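Local structure of particle-associated glycoside hydrolase (Acinetobacter phage Fri1, 6C72) at residues Lys370-Asp375 / Leu382-Thr387. The protein probably cleaves the capsular polysaccharide of Acinetobacter baumannii as a tailspike glycosidase, opening the way for the phage to enter its host. Numbering follows the deposited sequence.
Sequences KDCIVD and LAFSTT. With ZN (zinc ion), chain N.
Phe384 reaches across the interior of a parallel beta-helix, the fold of many phage tailspikes, and meets Cys372 and Val374 of strand 372-375, which belongs to another face of the coil. Two points carry the contact: Phe384 CE1 lies 4.2 Å from Cys372 SG, and Phe384 CZ lies 4.1 Å from Val374 CG2. Both partners approach the ring obliquely, and Cys372 SG lies 5.3 Å from the centroid of the Phe384 ring, an oblique Cys sulfur-aromatic contact. The span suits phenylalanine: with the nearest CA atoms of the two segments, those of Val374 and Ala383, 9.5 Å apart, the long, flat side chain spans the core, while the compact thiol and branched valine meet its far end. A chi1 of -179° in Val374 sets CG2 opposite the carbonyl carbon and beside the backbone N, and it is this methyl that meets the ring. Ile361 of strand 360-363 touches both Val374 and Phe384, so the neighbouring coil helps close this apolar centre.

The outward side is polar and wetter. Asp371, close to Asn400 of the second subunit, offers a carboxylate suited to a cation, and five waters complete the zinc shell. Asp371 OD2 binds the zinc at 2.4 Å, whereas OD1 accepts a 2.9 Å hydrogen bond from water 1, itself a zinc ligand.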
loop_
_atom_site.group_PDB
_atom_site.type_symbol
_atom_site.label_atom_id
_atom_site.label_comp_id
_atom_site.label_asym_id
_atom_site.label_seq_id
_atom_site.Cartn_x
_atom_site.Cartn_y
_atom_site.Cartn_z
ATOM N N LYS A 370 2.665 -18.400 -1.198
ATOM C CA LYS A 370 1.919 -17.682 -2.222
ATOM C C LYS A 370 1.980 -16.180 -1.950
ATOM O O LYS A 370 1.798 -15.739 -0.809
ATOM C CB LYS A 370 0.460 -18.170 -2.280
ATOM C CG LYS A 370 -0.404 -17.432 -3.329
ATOM C CD LYS A 370 -1.801 -18.089 -3.626
ATOM C CE LYS A 370 -2.748 -18.027 -2.404
ATOM N NZ LYS A 370 -4.151 -18.502 -2.666
ATOM N N ASP A 371 2.265 -15.406 -3.001
ATOM C CA ASP A 371 2.312 -13.941 -2.976
ATOM C C ASP A 371 3.310 -13.404 -1.940
ATOM O O ASP A 371 2.988 -12.571 -1.097
ATOM C CB ASP A 371 0.923 -13.342 -2.737
ATOM C CG ASP A 371 0.821 -11.897 -3.234
ATOM O OD1 ASP A 371 1.612 -11.507 -4.141
ATOM O OD2 ASP A 371 0.007 -11.129 -2.671
ATOM N N CYS A 372 4.550 -13.861 -2.059
ATOM C CA CYS A 372 5.659 -13.318 -1.279
ATOM C C CYS A 372 6.073 -11.937 -1.804
ATOM O O CYS A 372 6.337 -11.773 -3.000
ATOM C CB CYS A 372 6.832 -14.293 -1.347
ATOM S SG CYS A 372 8.425 -13.642 -0.867
ATOM N N ILE A 373 6.143 -10.946 -0.908
ATOM C CA ILE A 373 6.398 -9.552 -1.275
ATOM C C ILE A 373 7.658 -9.051 -0.567
ATOM O O ILE A 373 7.676 -8.912 0.665
ATOM C CB ILE A 373 5.200 -8.652 -0.928
ATOM C CG1 ILE A 373 3.966 -9.023 -1.767
ATOM C CG2 ILE A 373 5.571 -7.184 -1.108
ATOM C CD1 ILE A 373 4.115 -8.746 -3.228
ATOM N N VAL A 374 8.679 -8.715 -1.347
ATOM C CA VAL A 374 9.897 -8.083 -0.851
ATOM C C VAL A 374 10.177 -6.877 -1.749
ATOM O O VAL A 374 10.473 -7.040 -2.941
ATOM C CB VAL A 374 11.097 -9.038 -0.848
ATOM C CG1 VAL A 374 12.340 -8.303 -0.286
ATOM C CG2 VAL A 374 10.779 -10.324 -0.085
ATOM N N ASP A 375 10.078 -5.670 -1.191
ATOM C CA ASP A 375 10.163 -4.469 -2.010
ATOM C C ASP A 375 10.993 -3.395 -1.319
ATOM O O ASP A 375 10.760 -3.082 -0.147
ATOM C CB ASP A 375 8.758 -3.945 -2.322
ATOM C CG ASP A 375 8.779 -2.705 -3.167
ATOM O OD1 ASP A 375 8.907 -2.841 -4.406
ATOM O OD2 ASP A 375 8.676 -1.593 -2.597
ATOM N N LEU A 382 22.702 -13.464 1.496
ATOM C CA LEU A 382 21.627 -14.119 0.749
ATOM C C LEU A 382 20.281 -13.493 1.072
ATOM O O LEU A 382 19.961 -13.235 2.239
ATOM C CB LEU A 382 21.552 -15.606 1.100
ATOM C CG LEU A 382 22.771 -16.509 0.955
ATOM C CD1 LEU A 382 22.431 -17.857 1.555
ATOM C CD2 LEU A 382 23.204 -16.647 -0.502
ATOM N N ALA A 383 19.476 -13.267 0.038
ATOM C CA ALA A 383 18.119 -12.801 0.299
ATOM C C ALA A 383 17.255 -13.908 0.903
ATOM O O ALA A 383 16.472 -13.646 1.822
ATOM C CB ALA A 383 17.480 -12.257 -0.980
ATOM N N PHE A 384 17.395 -15.147 0.422
ATOM C CA PHE A 384 16.563 -16.268 0.861
ATOM C C PHE A 384 17.443 -17.443 1.244
ATOM O O PHE A 384 18.357 -17.804 0.496
ATOM C CB PHE A 384 15.590 -16.723 -0.230
ATOM C CG PHE A 384 14.560 -15.708 -0.569
ATOM C CD1 PHE A 384 13.386 -15.628 0.164
ATOM C CD2 PHE A 384 14.779 -14.808 -1.602
ATOM C CE1 PHE A 384 12.427 -14.682 -0.139
ATOM C CE2 PHE A 384 13.836 -13.853 -1.908
ATOM C CZ PHE A 384 12.655 -13.786 -1.179
ATOM N N SER A 385 17.142 -18.061 2.382
ATOM C CA SER A 385 17.828 -19.279 2.810
ATOM C C SER A 385 16.751 -20.268 3.248
ATOM O O SER A 385 16.173 -20.138 4.332
ATOM C CB SER A 385 18.823 -18.982 3.932
ATOM O OG SER A 385 19.649 -20.101 4.192
ATOM N N THR A 386 16.459 -21.236 2.390
ATOM C CA THR A 386 15.432 -22.232 2.658
ATOM C C THR A 386 16.077 -23.450 3.303
ATOM O O THR A 386 16.782 -24.214 2.638
ATOM C CB THR A 386 14.708 -22.609 1.369
ATOM O OG1 THR A 386 14.149 -21.432 0.781
ATOM C CG2 THR A 386 13.584 -23.590 1.646
ATOM N N THR A 387 15.801 -23.664 4.587
ATOM C CA THR A 387 16.394 -24.811 5.264
ATOM C C THR A 387 15.792 -26.118 4.753
ATOM O O THR A 387 16.520 -27.073 4.459
ATOM C CB THR A 387 16.189 -24.684 6.777
ATOM O OG1 THR A 387 16.612 -23.391 7.214
ATOM C CG2 THR A 387 16.992 -25.731 7.527
HETATM ZN ZN ZN N . -0.680 -9.171 -3.846
HETATM O O HOH W 1 1.027 -8.812 -5.139
HETATM O O HOH W 2 0.376 -8.757 -2.241
HETATM O O HOH W 3 -1.725 -9.387 -2.102
HETATM O O HOH W 4 -0.842 -7.216 -4.515
HETATM O O HOH W 5 -1.967 -9.458 -5.943
#